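Long-range contacts in oxidoreductase, 2OG-Fe(II) oxygenase family (Burkholderia pseudomallei, PDB 6N1F), which binds iron and is probably an oxidoreductase of the iron- and 2-oxoglutarate-dependent oxygenase family: residues A[145-150]-A[216-221]; A[178-183]-A[210-215]; A[139-144]-A[220-225]. All blocks are in the same frame, centred on the assembly; numbering follows the deposited sequence.

Contact 1: A[145-150]-A[216-221]; sequences RMLKDS and ANERTS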
# COMPACT_ATOMS: atom_id res chain seq x y z
N ARG A 145 1.83 -8.82 -7.80
CA ARG A 145 1.54 -8.87 -9.23
C ARG A 145 0.30 -9.74 -9.43
O ARG A 145 0.36 -10.98 -9.32
CB ARG A 145 2.74 -9.39 -10.00
CG ARG A 145 2.53 -9.49 -11.49
CD ARG A 145 3.83 -9.83 -12.18
NE ARG A 145 3.61 -10.51 -13.44
CZ ARG A 145 3.66 -11.83 -13.59
NH1 ARG A 145 3.93 -12.61 -12.55
NH2 ARG A 145 3.44 -12.36 -14.79
N MSE A 146 -0.83 -9.10 -9.73
CA MSE A 146 -2.11 -9.78 -9.77
C MSE A 146 -2.54 -10.01 -11.20
O MSE A 146 -2.64 -9.06 -11.99
CB MSE A 146 -3.18 -8.98 -9.01
CG MSE A 146 -2.87 -8.72 -7.54
SE MSE A 146 -4.29 -7.67 -6.71
CE MSE A 146 -5.79 -8.90 -6.91
N LEU A 147 -2.77 -11.27 -11.54
CA LEU A 147 -3.10 -11.64 -12.91
C LEU A 147 -4.61 -11.60 -13.11
O LEU A 147 -5.38 -11.43 -12.16
CB LEU A 147 -2.55 -13.03 -13.21
CG LEU A 147 -1.06 -13.18 -12.90
CD1 LEU A 147 -0.62 -14.60 -13.19
CD2 LEU A 147 -0.26 -12.19 -13.70
N LYS A 148 -5.03 -11.75 -14.37
CA LYS A 148 -6.45 -11.71 -14.70
C LYS A 148 -7.22 -12.73 -13.88
O LYS A 148 -6.79 -13.88 -13.75
CB LYS A 148 -6.65 -11.99 -16.19
CG LYS A 148 -8.07 -11.77 -16.67
CD LYS A 148 -8.14 -11.93 -18.19
CE LYS A 148 -9.59 -12.01 -18.67
NZ LYS A 148 -10.40 -12.90 -17.80
N ASP A 149 -8.34 -12.29 -13.30
CA ASP A 149 -9.29 -13.07 -12.51
C ASP A 149 -8.80 -13.30 -11.09
O ASP A 149 -9.49 -13.97 -10.32
CB ASP A 149 -9.63 -14.43 -13.16
CG ASP A 149 -10.25 -14.27 -14.52
OD1 ASP A 149 -11.25 -13.53 -14.63
OD2 ASP A 149 -9.73 -14.88 -15.48
N SER A 150 -7.65 -12.77 -10.71
CA SER A 150 -7.28 -12.76 -9.31
C SER A 150 -8.07 -11.69 -8.56
O SER A 150 -8.65 -10.77 -9.14
CB SER A 150 -5.77 -12.51 -9.16
OG SER A 150 -5.42 -11.24 -9.71
N ALA A 216 -8.47 -7.51 -16.71
CA ALA A 216 -7.64 -7.60 -17.90
C ALA A 216 -6.18 -7.43 -17.52
O ALA A 216 -5.85 -6.87 -16.47
CB ALA A 216 -8.05 -6.56 -18.95
N ASN A 217 -5.31 -7.93 -18.40
CA ASN A 217 -3.86 -8.01 -18.26
C ASN A 217 -3.43 -8.35 -16.84
O ASN A 217 -3.59 -9.49 -16.39
CB ASN A 217 -3.20 -6.71 -18.72
CG ASN A 217 -1.72 -6.89 -19.04
OD1 ASN A 217 -1.26 -8.01 -19.30
ND2 ASN A 217 -0.97 -5.80 -19.03
N GLU A 218 -2.86 -7.38 -16.12
CA GLU A 218 -2.30 -7.63 -14.81
C GLU A 218 -2.23 -6.32 -14.04
O GLU A 218 -2.21 -5.24 -14.63
CB GLU A 218 -0.91 -8.27 -14.91
CG GLU A 218 0.17 -7.32 -15.39
CD GLU A 218 1.55 -7.97 -15.42
OE1 GLU A 218 1.66 -9.15 -15.80
OE2 GLU A 218 2.53 -7.28 -15.05
N ARG A 219 -2.19 -6.44 -12.72
CA ARG A 219 -2.22 -5.28 -11.83
C ARG A 219 -1.06 -5.45 -10.85
O ARG A 219 -0.98 -6.47 -10.15
CB ARG A 219 -3.57 -5.18 -11.10
CG ARG A 219 -3.71 -4.12 -10.00
CD ARG A 219 -4.84 -4.59 -9.08
NE ARG A 219 -5.52 -3.55 -8.32
CZ ARG A 219 -5.21 -3.21 -7.07
NH1 ARG A 219 -4.22 -3.82 -6.42
NH2 ARG A 219 -5.92 -2.27 -6.46
N THR A 220 -0.16 -4.47 -10.84
CA THR A 220 1.09 -4.53 -10.08
C THR A 220 1.16 -3.36 -9.13
O THR A 220 1.01 -2.21 -9.55
CB THR A 220 2.30 -4.50 -11.01
OG1 THR A 220 2.13 -5.50 -12.03
CG2 THR A 220 3.58 -4.75 -10.24
N SER A 221 1.39 -3.63 -7.85
CA SER A 221 1.37 -2.58 -6.85
C SER A 221 2.43 -2.82 -5.80
O SER A 221 2.68 -3.96 -5.41
CB SER A 221 -0.02 -2.48 -6.20
OG SER A 221 -0.38 -3.69 -5.55
O HOH W 1 -3.42 -12.12 -16.73

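Contact 2: A[178-183]-A[210-215]; sequences GGEFVV and EVRTVR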
# COMPACT_ATOMS: atom_id res chain seq x y z
N GLY A 178 -10.89 -3.59 -14.00
CA GLY A 178 -11.25 -4.08 -12.68
C GLY A 178 -10.19 -3.73 -11.65
O GLY A 178 -9.52 -2.69 -11.72
N GLY A 179 -10.02 -4.62 -10.67
CA GLY A 179 -8.97 -4.43 -9.68
C GLY A 179 -9.15 -3.25 -8.75
O GLY A 179 -8.16 -2.68 -8.28
N GLU A 180 -10.39 -2.87 -8.47
CA GLU A 180 -10.61 -1.75 -7.56
C GLU A 180 -10.22 -2.11 -6.13
O GLU A 180 -10.44 -3.22 -5.65
CB GLU A 180 -12.06 -1.28 -7.61
CG GLU A 180 -12.51 -0.75 -8.97
CD GLU A 180 -13.04 -1.85 -9.85
OE1 GLU A 180 -12.91 -3.03 -9.46
OE2 GLU A 180 -13.60 -1.54 -10.94
N PHE A 181 -9.62 -1.15 -5.46
CA PHE A 181 -9.36 -1.25 -4.03
C PHE A 181 -10.61 -0.75 -3.31
O PHE A 181 -10.99 0.41 -3.46
CB PHE A 181 -8.12 -0.43 -3.68
CG PHE A 181 -7.78 -0.46 -2.26
CD1 PHE A 181 -7.13 -1.55 -1.72
CD2 PHE A 181 -8.14 0.60 -1.43
CE1 PHE A 181 -6.84 -1.59 -0.37
CE2 PHE A 181 -7.83 0.57 -0.10
CZ PHE A 181 -7.19 -0.53 0.44
N VAL A 182 -11.28 -1.64 -2.56
CA VAL A 182 -12.54 -1.31 -1.91
C VAL A 182 -12.39 -1.43 -0.40
O VAL A 182 -12.01 -2.50 0.10
CB VAL A 182 -13.68 -2.21 -2.40
CG1 VAL A 182 -14.98 -1.76 -1.79
CG2 VAL A 182 -13.75 -2.18 -3.92
N VAL A 183 -12.75 -0.36 0.31
CA VAL A 183 -12.78 -0.31 1.77
C VAL A 183 -14.22 -0.39 2.24
O VAL A 183 -15.10 0.28 1.68
CB VAL A 183 -12.12 0.99 2.29
CG1 VAL A 183 -12.07 0.99 3.81
CG2 VAL A 183 -10.75 1.18 1.69
N GLU A 210 -10.48 -4.82 0.38
CA GLU A 210 -10.37 -5.89 -0.60
C GLU A 210 -9.99 -5.28 -1.94
O GLU A 210 -10.22 -4.10 -2.20
CB GLU A 210 -11.70 -6.64 -0.76
CG GLU A 210 -12.71 -5.80 -1.51
CD GLU A 210 -14.02 -6.54 -1.82
OE1 GLU A 210 -13.98 -7.76 -2.05
OE2 GLU A 210 -15.07 -5.87 -1.85
N VAL A 211 -9.46 -6.13 -2.81
CA VAL A 211 -9.24 -5.77 -4.20
C VAL A 211 -10.18 -6.63 -5.04
O VAL A 211 -10.19 -7.86 -4.91
CB VAL A 211 -7.77 -5.97 -4.60
CG1 VAL A 211 -7.55 -5.54 -6.04
CG2 VAL A 211 -6.83 -5.20 -3.64
N ARG A 212 -10.99 -5.98 -5.88
CA ARG A 212 -11.95 -6.73 -6.68
C ARG A 212 -11.27 -7.32 -7.91
O ARG A 212 -10.13 -6.98 -8.26
CB ARG A 212 -13.14 -5.85 -7.07
CG ARG A 212 -13.93 -5.39 -5.87
CD ARG A 212 -15.19 -4.66 -6.23
NE ARG A 212 -16.05 -4.51 -5.05
CZ ARG A 212 -17.07 -3.67 -4.97
NH1 ARG A 212 -17.37 -2.87 -6.00
NH2 ARG A 212 -17.79 -3.61 -3.86
N THR A 213 -12.00 -8.22 -8.56
CA THR A 213 -11.46 -9.07 -9.60
C THR A 213 -10.71 -8.26 -10.65
O THR A 213 -11.20 -7.23 -11.12
CB THR A 213 -12.60 -9.85 -10.27
OG1 THR A 213 -13.40 -10.45 -9.26
CG2 THR A 213 -12.05 -10.93 -11.17
N VAL A 214 -9.52 -8.73 -11.00
CA VAL A 214 -8.75 -8.14 -12.09
C VAL A 214 -9.35 -8.64 -13.39
O VAL A 214 -9.46 -9.85 -13.61
CB VAL A 214 -7.26 -8.50 -11.98
CG1 VAL A 214 -6.52 -7.95 -13.18
CG2 VAL A 214 -6.67 -7.92 -10.69
N ARG A 215 -9.73 -7.72 -14.26
CA ARG A 215 -10.50 -8.07 -15.44
C ARG A 215 -9.68 -8.06 -16.72
O ARG A 215 -10.16 -8.59 -17.74
CB ARG A 215 -11.72 -7.14 -15.58
CG ARG A 215 -12.81 -7.43 -14.55
CD ARG A 215 -14.16 -6.81 -14.90
NE ARG A 215 -14.46 -5.66 -14.06
CZ ARG A 215 -14.49 -4.40 -14.50
NH1 ARG A 215 -14.26 -4.13 -15.79
NH2 ARG A 215 -14.76 -3.41 -13.66
O HOH W 2 -13.93 -6.04 -10.63
O HOH W 3 -16.00 -2.57 -11.59

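Contact 3: A[139-144]-A[220-225]; sequences RRCQIN and TSLVYF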
# COMPACT_ATOMS: atom_id res chain seq x y z
N ARG A 139 7.29 -1.57 8.34
CA ARG A 139 7.47 -2.91 8.88
C ARG A 139 7.38 -4.01 7.83
O ARG A 139 7.94 -5.09 8.03
CB ARG A 139 6.43 -3.20 9.97
CG ARG A 139 6.71 -2.56 11.32
CD ARG A 139 5.76 -3.09 12.37
NE ARG A 139 6.04 -4.47 12.75
CZ ARG A 139 6.79 -4.82 13.79
NH1 ARG A 139 7.33 -3.89 14.56
NH2 ARG A 139 6.99 -6.10 14.07
N ARG A 140 6.66 -3.78 6.74
CA ARG A 140 6.44 -4.81 5.74
C ARG A 140 6.31 -4.12 4.41
O ARG A 140 5.80 -3.00 4.34
CB ARG A 140 5.18 -5.65 6.07
CG ARG A 140 4.75 -6.59 4.98
CD ARG A 140 3.67 -7.54 5.45
NE ARG A 140 3.21 -8.40 4.36
CZ ARG A 140 2.53 -9.53 4.53
NH1 ARG A 140 2.24 -9.95 5.76
NH2 ARG A 140 2.16 -10.25 3.48
N CYS A 141 6.79 -4.77 3.35
CA CYS A 141 6.84 -4.15 2.03
C CYS A 141 7.01 -5.23 0.97
O CYS A 141 7.89 -6.08 1.10
CB CYS A 141 7.98 -3.14 1.96
SG CYS A 141 8.17 -2.35 0.35
N GLN A 142 6.16 -5.21 -0.06
CA GLN A 142 6.23 -6.22 -1.11
C GLN A 142 5.54 -5.70 -2.37
O GLN A 142 4.73 -4.77 -2.32
CB GLN A 142 5.59 -7.54 -0.65
CG GLN A 142 4.07 -7.45 -0.49
CD GLN A 142 3.49 -8.61 0.27
OE1 GLN A 142 3.91 -8.91 1.38
NE2 GLN A 142 2.50 -9.28 -0.34
N ILE A 143 5.89 -6.32 -3.50
CA ILE A 143 5.25 -6.06 -4.78
C ILE A 143 4.27 -7.20 -5.04
O ILE A 143 4.67 -8.37 -5.02
CB ILE A 143 6.28 -5.97 -5.92
CG1 ILE A 143 7.43 -5.02 -5.59
CG2 ILE A 143 5.62 -5.51 -7.19
CD1 ILE A 143 7.08 -3.59 -5.79
N ASN A 144 3.00 -6.86 -5.27
CA ASN A 144 1.97 -7.83 -5.60
C ASN A 144 1.65 -7.73 -7.08
O ASN A 144 1.21 -6.67 -7.54
CB ASN A 144 0.69 -7.60 -4.79
CG ASN A 144 0.86 -7.95 -3.35
OD1 ASN A 144 1.77 -8.69 -2.98
ND2 ASN A 144 -0.02 -7.42 -2.52
N THR A 220 -0.16 -4.47 -10.84
CA THR A 220 1.09 -4.53 -10.08
C THR A 220 1.16 -3.36 -9.13
O THR A 220 1.01 -2.21 -9.55
CB THR A 220 2.30 -4.50 -11.01
OG1 THR A 220 2.13 -5.50 -12.03
CG2 THR A 220 3.58 -4.75 -10.24
N SER A 221 1.39 -3.63 -7.85
CA SER A 221 1.37 -2.58 -6.85
C SER A 221 2.43 -2.82 -5.80
O SER A 221 2.68 -3.96 -5.41
CB SER A 221 -0.02 -2.48 -6.20
OG SER A 221 -0.38 -3.69 -5.55
N LEU A 222 3.06 -1.74 -5.34
CA LEU A 222 3.97 -1.78 -4.20
C LEU A 222 3.17 -1.47 -2.94
O LEU A 222 2.58 -0.39 -2.82
CB LEU A 222 5.11 -0.77 -4.38
CG LEU A 222 6.36 -0.94 -3.52
CD1 LEU A 222 7.43 -0.01 -4.04
CD2 LEU A 222 6.10 -0.64 -2.08
N VAL A 223 3.20 -2.39 -1.97
CA VAL A 223 2.39 -2.29 -0.77
C VAL A 223 3.33 -2.26 0.43
O VAL A 223 4.24 -3.08 0.53
CB VAL A 223 1.40 -3.47 -0.67
CG1 VAL A 223 0.66 -3.42 0.65
CG2 VAL A 223 0.42 -3.44 -1.82
N TYR A 224 3.11 -1.32 1.35
CA TYR A 224 3.89 -1.35 2.58
C TYR A 224 3.06 -0.84 3.75
O TYR A 224 2.03 -0.19 3.58
CB TYR A 224 5.21 -0.58 2.48
CG TYR A 224 5.21 0.87 2.01
CD1 TYR A 224 5.52 1.91 2.88
CD2 TYR A 224 4.98 1.19 0.67
CE1 TYR A 224 5.57 3.24 2.44
CE2 TYR A 224 5.02 2.51 0.22
CZ TYR A 224 5.31 3.53 1.10
OH TYR A 224 5.33 4.82 0.64
N PHE A 225 3.56 -1.13 4.95
CA PHE A 225 2.80 -0.97 6.18
C PHE A 225 3.60 -0.18 7.20
O PHE A 225 4.80 -0.43 7.40
CB PHE A 225 2.40 -2.34 6.74
CG PHE A 225 1.56 -3.16 5.78
CD1 PHE A 225 0.18 -3.11 5.84
CD2 PHE A 225 2.16 -3.93 4.80
CE1 PHE A 225 -0.59 -3.84 4.95
CE2 PHE A 225 1.40 -4.66 3.91
CZ PHE A 225 0.02 -4.62 3.99
O HOH W 4 -1.86 -5.52 -7.67

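Contact 1: A[145-150]-A[216-221]
R145 and E218 form a salt bridge across two antiparallel strand ends. NE of R145 lies 3.3 Å from OE1 of E218, and the hydrogen bond within it is weak and bent. The arginine chain runs extended from CG to NE, with CG anti to the backbone N (chi1 179°). It meets the glutamate at a slant, and the guanidinium and carboxylate planes are 70° apart. CG of E218 sits between its backbone N and carbonyl carbon (chi1 71°), and the chain then runs straight out to the carboxylate. L147 belongs to the same face of the sheet. Its CD2 lies over one face of the R145 guanidinium, toward the rim, and 4.2 Å from CB of E218. The salt bridge thus has an apolar flank.

The opposite face carries M146, a selenomethionine, and R219. These two side chains lie side by side and point the same way. SE of M146 is 3.9 Å from both CD and NH1 of R219, so the contact is made by the arginine's end as well as its chain. NE of R219 donates to the carbonyl of G179, which helps set the direction of the arginine. V211 packs against both M146 and R219.

The backbones of M146 and R219 pair through two bonds. N of M146 to O of R219 is 2.7 Å, and N of R219 to O of M146 is 2.8 Å. Beyond this pair a water bridges the backbones, taking the N-H of K148 and donating to O of N217. The chain then turns from L147 to S150 in a type II beta turn. This is one end of the pairing of two central strands in the major sheet of a double-stranded beta-helix, the fold of 2OG-Fe(II) oxygenases.

Contact 2: A[178-183]-A[210-215]
The amide N of V182 gives an almost straight hydrogen bond of 2.7 Å to O of E210. N of E210 returns a more bent bond to O of V182, and the two residues form a hydrogen-bonded antiparallel pair. Further along, N of R212 donates to O of E180 at 2.8 Å. N of G179 binds O of T213 from above the carbonyl plane, where the chains are no longer regular strands. Both G178 and G179 have positive phi. CA of G178 lies 3.5 Å from O of T213, close against the other segment.

V182 lies alongside E210, its CB 3.8 Å from CG of the glutamate. E210 OE2 is held by H184 NE2. CG2 of V182 sits over one face of the R212 guanidinium, toward the rim, 3.5 Å from NE. The R212 chain is extended from CG to NE and reaches a salt bridge with E26.

E180 bends at chi2 (88°), which turns its carboxylate toward R215. OE2 of E180 and NH2 of R215 form a salt bridge at 3.5 Å, with the two planes 40° apart. A water donates to OE2 of E180 at 2.7 Å and makes a weak bond to NH2 of R215. R215 bends at chi3, and the backbone N of G178 lies over the centre of one face of its guanidinium.

F181 and V211 occupy the other face. CG2 of V211 meets the F181 ring at its edge, 4.1 Å from CD1. The ring also meets that of H209, an iron ligand. Strand 208-211 is an outermost strand of the four-stranded sheet. Strand 181-184 lies between it and strand 191-193, while F181 packs on strand 200-204 and V211 on strands 137-147 and 218-227 of the larger sheet.

Contact 3: A[139-144]-A[220-225]
This is a buried antiparallel strand pairing in the middle of the seven-stranded sheet, where strand 137-147 runs beside strand 218-227. Q142 and V223 exchange two backbone hydrogen bonds. N144 and S221 do the same, and R139 N adds a bond to O of F225.

On one face, the end of I143 comes up against L222: its CD1 is 3.6 Å from CG of L222, and the two side chains meet at a slant. SG of C141 is anti to its backbone N (chi1 178°), which brings it 3.6 Å from CD2 of L222. Helix 109-117 packs on C141, L222 and Y224.

The other face looks into the double-stranded beta-helix, the barrel-like fold that holds the iron in this family. Here R140 lies alongside F225, with CB and CG of the arginine each 3.7 Å from CD2 of the ring. The guanidinium and ring planes are 65° apart. The F225 ring stacks on Y164 and touches D157, an iron ligand.

R140, Q142 and N144 form a row along this face. NE and NH2 of R140 both grip OE1 of Q142, side-on and from the same face of the amide, at 3.1 and 3.0 Å. NE2 of Q142 then donates to OD1 of N144 at 2.8 Å, nearly straight and on a lone pair. These bonds hold the Q142 amide at both ends and fix its rotation. ND2 of N144 lies 4.1 Å from CG2 of V223.

Overall arrangement
From the N terminus, strand 137-147 comes first and supplies one side of both contact 3 and contact 1. Strand 181-184 and then strand 208-211 follow, and contact 2 closes the loop between them. The chain returns along strand 218-227, which closes contact 1 and then contact 3. Contact 2 lies within the loops of both the others; contacts 1 and 3 run on from each other, overlap at T220 and S221, and zip up one strand pair of the large sheet. Contact 2 belongs to the smaller sheet. Contacts 1 and 2 touch through D149 with V214 and R219 with G179, linking the end of the large-sheet pair to the loops leading to and from the smaller sheet. Contacts 2 and 3 do not touch.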